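PDB 2WLR: thiosulfate sulfurtransferase YnjE from Escherichia coli, which catalyses the transfer of sulfur from thiosulfate to cyanide, giving thiocyanate and sulfite, as a monomeric periplasmic sulfurtransferase built from rhodanese-like domains. Local coordinates for residues Q271-R280 / V386-W396; R294-T302 / P403-P411. All coordinates share one frame; numbering follows the deposited sequence.

Contact 1 of 2, residues Q271-R280 / V386-W396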
loop_
_atom_site.group_PDB
_atom_site.type_symbol
_atom_site.label_atom_id
_atom_site.label_comp_id
_atom_site.label_asym_id
_atom_site.label_seq_id
_atom_site.Cartn_x
_atom_site.Cartn_y
_atom_site.Cartn_z
ATOM N N GLN A 271 -14.808 -6.157 13.100
ATOM C CA GLN A 271 -13.515 -6.731 13.477
ATOM C C GLN A 271 -12.300 -5.995 12.828
ATOM O O GLN A 271 -11.157 -6.216 13.202
ATOM C CB GLN A 271 -13.492 -8.262 13.175
ATOM C CG GLN A 271 -13.292 -8.670 11.735
ATOM C CD GLN A 271 -14.440 -8.343 10.796
ATOM O OE1 GLN A 271 -15.556 -8.006 11.241
ATOM N NE2 GLN A 271 -14.201 -8.481 9.503
ATOM N N LEU A 272 -12.561 -5.126 11.853
ATOM C CA LEU A 272 -11.480 -4.393 11.175
ATOM C C LEU A 272 -10.964 -3.228 12.000
ATOM O O LEU A 272 -9.921 -2.654 11.658
ATOM C CB LEU A 272 -11.920 -3.890 9.804
ATOM C CG LEU A 272 -12.388 -4.984 8.833
ATOM C CD1 LEU A 272 -12.781 -4.407 7.501
ATOM C CD2 LEU A 272 -11.338 -6.076 8.702
HETATM N N MSE A 273 -11.656 -2.871 13.075
HETATM C CA MSE A 273 -11.213 -1.816 13.976
HETATM C C MSE A 273 -11.159 -2.353 15.390
HETATM O O MSE A 273 -12.063 -3.073 15.828
HETATM C CB MSE A 273 -12.140 -0.606 13.953
HETATM C CG MSE A 273 -11.452 0.669 14.454
HETATM SE SE MSE A 273 -10.152 1.411 13.179
HETATM C CE MSE A 273 -11.222 2.639 12.292
ATOM N N LEU A 274 -10.085 -2.036 16.092
ATOM C CA LEU A 274 -9.961 -2.395 17.492
ATOM C C LEU A 274 -10.019 -1.175 18.368
ATOM O O LEU A 274 -9.562 -0.086 18.001
ATOM C CB LEU A 274 -8.662 -3.132 17.782
ATOM C CG LEU A 274 -8.379 -4.408 17.037
ATOM C CD1 LEU A 274 -7.181 -5.089 17.714
ATOM C CD2 LEU A 274 -9.548 -5.383 17.002
ATOM N N ASP A 275 -10.575 -1.386 19.559
ATOM C CA ASP A 275 -10.514 -0.410 20.615
ATOM C C ASP A 275 -9.301 -0.680 21.525
ATOM O O ASP A 275 -8.558 -1.631 21.321
ATOM C CB ASP A 275 -11.839 -0.360 21.399
ATOM C CG ASP A 275 -12.095 -1.575 22.280
ATOM O OD1 ASP A 275 -11.183 -2.372 22.615
ATOM O OD2 ASP A 275 -13.281 -1.709 22.688
HETATM N N MSE A 276 -9.123 0.167 22.540
HETATM C CA MSE A 276 -7.917 0.080 23.358
HETATM C C MSE A 276 -7.751 -1.239 24.084
HETATM O O MSE A 276 -6.650 -1.779 24.144
HETATM C CB MSE A 276 -7.873 1.209 24.363
HETATM C CG MSE A 276 -6.603 1.225 25.191
HETATM SE SE MSE A 276 -6.340 2.957 26.026
HETATM C CE MSE A 276 -7.981 2.951 27.065
ATOM N N GLU A 277 -8.831 -1.759 24.647
ATOM C CA GLU A 277 -8.742 -3.018 25.394
ATOM C C GLU A 277 -8.493 -4.233 24.499
ATOM O O GLU A 277 -7.734 -5.142 24.846
ATOM C CB GLU A 277 -9.979 -3.183 26.272
ATOM C CG GLU A 277 -10.051 -2.131 27.379
ATOM C CD GLU A 277 -8.750 -1.989 28.178
ATOM O OE1 GLU A 277 -8.189 -3.015 28.640
ATOM O OE2 GLU A 277 -8.265 -0.843 28.324
ATOM N N GLN A 278 -9.070 -4.216 23.306
ATOM C CA GLN A 278 -8.798 -5.262 22.323
ATOM C C GLN A 278 -7.332 -5.206 21.876
ATOM O O GLN A 278 -6.667 -6.237 21.766
ATOM C CB GLN A 278 -9.709 -5.114 21.107
ATOM C CG GLN A 278 -11.166 -5.416 21.376
ATOM C CD GLN A 278 -12.029 -5.028 20.203
ATOM O OE1 GLN A 278 -11.969 -3.909 19.708
ATOM N NE2 GLN A 278 -12.820 -5.959 19.743
ATOM N N ALA A 279 -6.822 -4.002 21.646
ATOM C CA ALA A 279 -5.430 -3.839 21.251
ATOM C C ALA A 279 -4.485 -4.343 22.343
ATOM O O ALA A 279 -3.526 -5.067 22.061
ATOM C CB ALA A 279 -5.144 -2.379 20.926
ATOM N N ARG A 280 -4.781 -3.943 23.575
ATOM C CA ARG A 280 -4.010 -4.381 24.754
ATOM C C ARG A 280 -3.935 -5.889 24.787
ATOM O O ARG A 280 -2.899 -6.471 25.128
ATOM C CB ARG A 280 -4.672 -3.865 26.039
ATOM C CG ARG A 280 -3.829 -4.113 27.276
ATOM C CD ARG A 280 -4.609 -3.836 28.560
ATOM N NE ARG A 280 -5.308 -2.553 28.566
ATOM C CZ ARG A 280 -4.739 -1.375 28.826
ATOM N NH1 ARG A 280 -3.438 -1.292 29.097
ATOM N NH2 ARG A 280 -5.477 -0.272 28.785
ATOM N N VAL A 386 -6.273 -8.884 9.883
ATOM C CA VAL A 386 -5.687 -7.570 10.106
ATOM C C VAL A 386 -6.742 -6.552 10.531
ATOM O O VAL A 386 -7.925 -6.685 10.220
ATOM C CB VAL A 386 -4.863 -7.065 8.891
ATOM C CG1 VAL A 386 -3.536 -7.858 8.738
ATOM C CG2 VAL A 386 -5.673 -7.059 7.589
ATOM N N SER A 387 -6.299 -5.531 11.234
ATOM C CA SER A 387 -7.173 -4.453 11.705
ATOM C C SER A 387 -6.360 -3.206 11.979
ATOM O O SER A 387 -5.116 -3.207 11.876
ATOM C CB SER A 387 -7.896 -4.826 12.984
ATOM O OG SER A 387 -6.960 -5.106 14.033
ATOM N N VAL A 388 -7.058 -2.139 12.341
ATOM C CA VAL A 388 -6.435 -0.911 12.801
ATOM C C VAL A 388 -6.912 -0.658 14.219
ATOM O O VAL A 388 -8.106 -0.759 14.510
ATOM C CB VAL A 388 -6.760 0.290 11.909
ATOM C CG1 VAL A 388 -6.319 1.591 12.551
ATOM C CG2 VAL A 388 -6.127 0.095 10.509
ATOM N N TYR A 389 -5.968 -0.411 15.136
ATOM C CA TYR A 389 -6.280 0.108 16.466
ATOM C C TYR A 389 -6.359 1.624 16.340
ATOM O O TYR A 389 -5.362 2.336 16.260
ATOM C CB TYR A 389 -5.222 -0.369 17.492
ATOM C CG TYR A 389 -5.234 0.454 18.778
ATOM C CD1 TYR A 389 -6.428 0.830 19.351
ATOM C CD2 TYR A 389 -4.036 0.846 19.432
ATOM C CE1 TYR A 389 -6.469 1.608 20.499
ATOM C CE2 TYR A 389 -4.076 1.610 20.598
ATOM C CZ TYR A 389 -5.288 1.973 21.127
ATOM O OH TYR A 389 -5.388 2.751 22.267
ATOM N N ASP A 390 -7.579 2.128 16.285
ATOM C CA ASP A 390 -7.849 3.519 15.944
ATOM C C ASP A 390 -7.152 4.498 16.902
ATOM O O ASP A 390 -6.418 5.417 16.474
ATOM C CB ASP A 390 -9.383 3.752 15.959
ATOM C CG ASP A 390 -9.838 4.984 15.167
ATOM O OD1 ASP A 390 -9.018 5.775 14.637
ATOM O OD2 ASP A 390 -11.067 5.201 15.119
ATOM N N GLY A 391 -7.344 4.274 18.206
ATOM C CA GLY A 391 -6.849 5.232 19.199
ATOM C C GLY A 391 -5.353 5.510 19.122
ATOM O O GLY A 391 -4.895 6.653 19.300
ATOM N N GLY A 392 -4.584 4.453 18.875
ATOM C CA GLY A 392 -3.151 4.572 18.713
ATOM C C GLY A 392 -2.456 5.168 19.912
ATOM O O GLY A 392 -2.895 5.028 21.069
ATOM N N TRP A 393 -1.361 5.851 19.633
ATOM C CA TRP A 393 -0.556 6.424 20.695
ATOM C C TRP A 393 -1.292 7.582 21.360
ATOM O O TRP A 393 -1.164 7.799 22.562
ATOM C CB TRP A 393 0.797 6.868 20.142
ATOM C CG TRP A 393 1.595 7.647 21.148
ATOM C CD1 TRP A 393 1.913 8.960 21.090
ATOM C CD2 TRP A 393 2.212 7.121 22.326
ATOM N NE1 TRP A 393 2.675 9.309 22.196
ATOM C CE2 TRP A 393 2.862 8.198 22.968
ATOM C CE3 TRP A 393 2.236 5.866 22.918
ATOM C CZ2 TRP A 393 3.550 8.036 24.188
ATOM C CZ3 TRP A 393 2.901 5.695 24.115
ATOM C CH2 TRP A 393 3.567 6.781 24.727
ATOM N N TYR A 394 -2.087 8.325 20.610
ATOM C CA TYR A 394 -2.851 9.424 21.214
ATOM C C TYR A 394 -3.776 8.966 22.321
ATOM O O TYR A 394 -3.824 9.560 23.393
ATOM C CB TYR A 394 -3.675 10.162 20.135
ATOM C CG TYR A 394 -4.192 11.556 20.460
ATOM C CD1 TYR A 394 -3.647 12.334 21.491
ATOM C CD2 TYR A 394 -5.188 12.133 19.692
ATOM C CE1 TYR A 394 -4.134 13.615 21.761
ATOM C CE2 TYR A 394 -5.672 13.399 19.955
ATOM C CZ TYR A 394 -5.124 14.148 20.974
ATOM O OH TYR A 394 -5.639 15.414 21.182
ATOM N N GLU A 395 -4.524 7.904 22.078
ATOM C CA GLU A 395 -5.389 7.362 23.095
ATOM C C GLU A 395 -4.582 6.697 24.201
ATOM O O GLU A 395 -4.824 6.973 25.395
ATOM C CB GLU A 395 -6.377 6.382 22.482
ATOM C CG GLU A 395 -7.416 5.910 23.497
ATOM C CD GLU A 395 -8.292 4.805 23.011
ATOM O OE1 GLU A 395 -7.849 3.946 22.205
ATOM O OE2 GLU A 395 -9.438 4.791 23.499
ATOM N N TRP A 396 -3.659 5.817 23.835
ATOM C CA TRP A 396 -2.929 5.003 24.816
ATOM C C TRP A 396 -2.287 5.902 25.848
ATOM O O TRP A 396 -2.464 5.699 27.061
ATOM C CB TRP A 396 -1.865 4.171 24.113
ATOM C CG TRP A 396 -1.166 3.190 24.975
ATOM C CD1 TRP A 396 0.017 3.359 25.606
ATOM C CD2 TRP A 396 -1.574 1.854 25.223
ATOM N NE1 TRP A 396 0.371 2.224 26.255
ATOM C CE2 TRP A 396 -0.585 1.267 26.052
ATOM C CE3 TRP A 396 -2.684 1.085 24.849
ATOM C CZ2 TRP A 396 -0.673 -0.041 26.506
ATOM C CZ3 TRP A 396 -2.765 -0.219 25.306
ATOM C CH2 TRP A 396 -1.762 -0.769 26.121
HETATM O O HOH W 1 -10.828 2.556 22.994
#
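Ala-279 rests its methyl on one face of the Tyr-389 ring, with CB 3.7 Å from the ring centroid and 18° off the normal, a CH-pi contact. A side chain this small lets helix 276-280 come close to the ring, whose opposite face is covered by the backbone of Gly-391 and Gly-392. Leu-274 O meets the ring edge in its plane. Beyond the ring, Tyr-389 OH donates to Glu-395 OE1 over 2.7 Å, while Glu-395 OE2 accepts from a water that in turn accepts from Met-276 N. A leucine in place of Tyr-389 would probably leave Glu-395 OE1 without its phenol donor and the methyl of Ala-279 without a flat surface to sit on.

Met-276, a selenomethionine, runs alongside the tyrosine with CG 3.5 Å from Tyr-389 OH. Its chain runs out extended, CG anti to the backbone N (chi1 -177°), which carries SE obliquely beside the six-membered ring of Trp-396, a Met-aromatic contact; the bend comes only at chi3, which turns the terminal methyl. Arg-280 reaches the same indole with NH1 3.5 Å from Trp-396 CH2; Glu-277 steadies the guanidinium by a side-on, two-nitrogen salt bridge.

Behind these side chains, two parallel strands fix the register: Val-388 N donates to Leu-272 O at 3.0 Å, and Leu-274 N to Val-388 O at 2.8 Å. Asp-275 and Gln-278 then start the helix with a capping box. In the parallel rhodanese sheet, 273-274 is an edge strand and 386-389 its neighbour, followed by 360-363. Met-273 and Val-388 face helix 213-226, whereas Leu-274 and Tyr-389 occupy the other face.

Contact 2 of 2, residues R294-T302 / P403-P411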
loop_
_atom_site.group_PDB
_atom_site.type_symbol
_atom_site.label_atom_id
_atom_site.label_comp_id
_atom_site.label_asym_id
_atom_site.label_seq_id
_atom_site.Cartn_x
_atom_site.Cartn_y
_atom_site.Cartn_z
ATOM N N ARG A 294 5.025 3.840 13.120
ATOM C CA ARG A 294 5.539 5.132 13.512
ATOM C C ARG A 294 7.002 5.230 13.139
ATOM O O ARG A 294 7.670 4.196 13.018
ATOM C CB ARG A 294 5.315 5.345 15.013
ATOM C CG ARG A 294 3.836 5.380 15.382
ATOM C CD ARG A 294 3.568 5.533 16.895
ATOM N NE ARG A 294 3.941 6.857 17.365
ATOM C CZ ARG A 294 4.322 7.138 18.616
ATOM N NH1 ARG A 294 4.450 6.174 19.514
ATOM N NH2 ARG A 294 4.634 8.394 18.934
ATOM N N SER A 295 7.484 6.442 12.908
ATOM C CA SER A 295 8.904 6.636 12.541
ATOM C C SER A 295 9.755 6.160 13.707
ATOM O O SER A 295 9.298 6.160 14.851
ATOM C CB SER A 295 9.199 8.090 12.216
ATOM O OG SER A 295 9.035 8.928 13.359
ATOM N N TRP A 296 10.984 5.775 13.428
ATOM C CA TRP A 296 11.875 5.328 14.497
ATOM C C TRP A 296 12.027 6.375 15.647
ATOM O O TRP A 296 11.964 5.979 16.806
ATOM C CB TRP A 296 13.240 4.893 13.908
ATOM C CG TRP A 296 14.087 4.200 14.887
ATOM C CD1 TRP A 296 15.221 4.688 15.478
ATOM C CD2 TRP A 296 13.898 2.890 15.391
ATOM N NE1 TRP A 296 15.726 3.752 16.317
ATOM C CE2 TRP A 296 14.951 2.629 16.288
ATOM C CE3 TRP A 296 12.936 1.891 15.174
ATOM C CZ2 TRP A 296 15.056 1.433 16.968
ATOM C CZ3 TRP A 296 13.044 0.714 15.850
ATOM C CH2 TRP A 296 14.103 0.484 16.748
ATOM N N PRO A 297 12.204 7.676 15.339
ATOM C CA PRO A 297 12.240 8.668 16.450
ATOM C C PRO A 297 10.993 8.638 17.354
ATOM O O PRO A 297 11.081 8.885 18.560
ATOM C CB PRO A 297 12.360 9.997 15.721
ATOM C CG PRO A 297 13.126 9.635 14.477
ATOM C CD PRO A 297 12.539 8.296 14.051
ATOM N N GLU A 298 9.824 8.371 16.769
ATOM C CA GLU A 298 8.621 8.161 17.563
ATOM C C GLU A 298 8.692 6.861 18.381
ATOM O O GLU A 298 8.361 6.821 19.569
ATOM C CB GLU A 298 7.391 8.102 16.645
ATOM C CG GLU A 298 6.976 9.405 16.034
ATOM C CD GLU A 298 5.937 9.184 14.936
ATOM O OE1 GLU A 298 4.743 9.063 15.290
ATOM O OE2 GLU A 298 6.344 9.090 13.761
ATOM N N PHE A 299 9.089 5.768 17.734
ATOM C CA PHE A 299 9.175 4.455 18.362
ATOM C C PHE A 299 10.119 4.468 19.570
ATOM O O PHE A 299 9.839 3.804 20.568
ATOM C CB PHE A 299 9.628 3.395 17.337
ATOM C CG PHE A 299 9.570 1.981 17.834
ATOM C CD1 PHE A 299 8.358 1.274 17.895
ATOM C CD2 PHE A 299 10.728 1.318 18.237
ATOM C CE1 PHE A 299 8.291 -0.006 18.326
ATOM C CE2 PHE A 299 10.654 0.002 18.690
ATOM C CZ PHE A 299 9.429 -0.655 18.742
ATOM N N ILE A 300 11.192 5.252 19.504
ATOM C CA ILE A 300 12.153 5.267 20.613
ATOM C C ILE A 300 11.916 6.393 21.609
ATOM O O ILE A 300 12.579 6.425 22.646
ATOM C CB ILE A 300 13.633 5.245 20.121
ATOM C CG1 ILE A 300 14.009 6.525 19.380
ATOM C CG2 ILE A 300 13.869 3.981 19.305
ATOM C CD1 ILE A 300 15.542 6.663 19.070
ATOM N N GLY A 301 10.997 7.303 21.298
ATOM C CA GLY A 301 10.507 8.283 22.254
ATOM C C GLY A 301 11.175 9.649 22.201
ATOM O O GLY A 301 11.065 10.423 23.154
ATOM N N THR A 302 11.850 9.966 21.103
ATOM C CA THR A 302 12.471 11.272 20.911
ATOM C C THR A 302 11.471 12.385 20.619
ATOM O O THR A 302 11.706 13.573 20.920
ATOM C CB THR A 302 13.433 11.202 19.719
ATOM O OG1 THR A 302 14.224 10.012 19.836
ATOM C CG2 THR A 302 14.318 12.467 19.648
ATOM N N PRO A 403 1.214 1.114 30.072
ATOM C CA PRO A 403 2.663 0.884 29.991
ATOM C C PRO A 403 3.294 1.460 28.728
ATOM O O PRO A 403 2.755 1.265 27.618
ATOM C CB PRO A 403 2.777 -0.635 29.992
ATOM C CG PRO A 403 1.531 -1.118 30.662
ATOM C CD PRO A 403 0.476 -0.151 30.228
ATOM N N VAL A 404 4.415 2.158 28.911
ATOM C CA VAL A 404 5.146 2.848 27.845
ATOM C C VAL A 404 6.558 2.262 27.718
ATOM O O VAL A 404 7.239 1.998 28.736
ATOM C CB VAL A 404 5.232 4.397 28.108
ATOM C CG1 VAL A 404 6.190 5.093 27.119
ATOM C CG2 VAL A 404 3.861 5.048 28.061
ATOM N N ALA A 405 7.003 2.033 26.479
ATOM C CA ALA A 405 8.395 1.640 26.197
ATOM C C ALA A 405 9.111 2.820 25.567
ATOM O O ALA A 405 8.509 3.606 24.837
ATOM C CB ALA A 405 8.464 0.452 25.258
ATOM N N THR A 406 10.405 2.946 25.838
ATOM C CA THR A 406 11.172 4.052 25.307
ATOM C C THR A 406 12.604 3.628 25.030
ATOM O O THR A 406 13.058 2.604 25.527
ATOM C CB THR A 406 11.161 5.251 26.267
ATOM O OG1 THR A 406 11.624 6.426 25.587
ATOM C CG2 THR A 406 12.042 4.986 27.480
ATOM N N GLY A 407 13.291 4.427 24.226
ATOM C CA GLY A 407 14.696 4.195 23.904
ATOM C C GLY A 407 14.970 3.127 22.862
ATOM O O GLY A 407 14.082 2.353 22.461
ATOM N N GLU A 408 16.227 3.092 22.429
ATOM C CA GLU A 408 16.697 2.130 21.443
ATOM C C GLU A 408 16.480 0.709 21.966
ATOM O O GLU A 408 16.784 0.389 23.136
ATOM C CB GLU A 408 18.178 2.386 21.119
ATOM C CG GLU A 408 18.459 3.727 20.439
ATOM C CD GLU A 408 18.193 3.711 18.933
ATOM O OE1 GLU A 408 17.772 2.656 18.437
ATOM O OE2 GLU A 408 18.415 4.741 18.256
ATOM N N ARG A 409 15.931 -0.138 21.104
ATOM C CA ARG A 409 15.642 -1.523 21.442
ATOM C C ARG A 409 15.342 -2.295 20.175
ATOM O O ARG A 409 15.158 -1.703 19.111
ATOM C CB ARG A 409 14.463 -1.628 22.413
ATOM C CG ARG A 409 13.113 -1.171 21.836
ATOM C CD ARG A 409 12.089 -0.925 22.962
ATOM N NE ARG A 409 10.811 -0.464 22.410
ATOM C CZ ARG A 409 10.525 0.786 22.075
ATOM N NH1 ARG A 409 11.407 1.767 22.165
ATOM N NH2 ARG A 409 9.332 1.066 21.574
ATOM N N GLY A 410 15.242 -3.608 20.309
ATOM C CA GLY A 410 15.048 -4.485 19.172
ATOM C C GLY A 410 13.989 -5.527 19.428
ATOM O O GLY A 410 13.333 -5.516 20.474
ATOM N N PRO A 411 13.789 -6.430 18.451
ATOM C CA PRO A 411 12.821 -7.525 18.508
ATOM C C PRO A 411 13.030 -8.463 19.705
ATOM O O PRO A 411 14.166 -8.873 19.977
ATOM C CB PRO A 411 13.065 -8.282 17.200
ATOM C CG PRO A 411 13.737 -7.312 16.291
ATOM C CD PRO A 411 14.488 -6.356 17.155
#
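Arg-409 lays its guanidinium flat on the Phe-299 ring, centres 3.9 Å apart and planes at 13°, with NH2 over the middle of the ring: a stacked cation-pi pair. The same group grips the backbone of that residue end-on, NH1 and NH2 each donating to Phe-299 O at 3.0 Å from one side of the carbonyl plane. NH1 also bonds to Gly-407 O at 2.8 Å, and Ala-405 CB covers the guanidinium face turned from the phenyl ring. Stacked on one face and bonded at its edge, the group has little freedom to turn. CG lies between the backbone N and the carbonyl carbon (chi1 66°), and from there the chain runs straight to NE, giving the arginine the reach it needs.

One carbonyl further on, Ile-300 O accepts from Gly-407 N at 2.6 Å and from Thr-406 OG1. Helix 296-300 ends in a Schellman motif, with Gly-301 at positive phi, easy for a residue without a side chain, and weak bonds back into the last turn; the C-terminal tail adds donors to carbonyls there. A cation suits the C-terminal end of a helix, where the peptide dipoles probably leave partial negative charge.

Toward solvent the fit is slacker. Trp-296 NE1 donates to Glu-408 OE1 at 3.1 Å, in the indole plane but from above the carboxylate plane and bent to 138°; a second bond, to OE2, is weak. Glu-408 is exposed and touches a crystal neighbour, so its pose may owe something to the lattice. Ile-300 bridges the two regions, its CB and CG2 against Gly-407 and its CD1 3.6 Å from Glu-408 OE2.

The centres of contacts 1 and 2 lie about 18 Å apart, and the chain leaving helix 392-396 of contact 1 leads directly into strand 404-405 of contact 2. Trp-396 NE1 probably hydrogen-bonds to Pro-403 O at 2.9 Å, while Trp-393 makes a cation-pi contact with Arg-294 and packs its CH2 3.8 Å from Val-404 CG2. Arg-370, a substrate-binding residue by similarity, is about 9 Å, side chain to side chain, from both Val-388 and Phe-299, and Glu-298 forms a salt bridge with it. The side chain of Trp-296 lies about 4 Å from a bound HEPES molecule. Cys-365, which carries the persulfide in catalysis, is oxidised here to 3-sulfinoalanine.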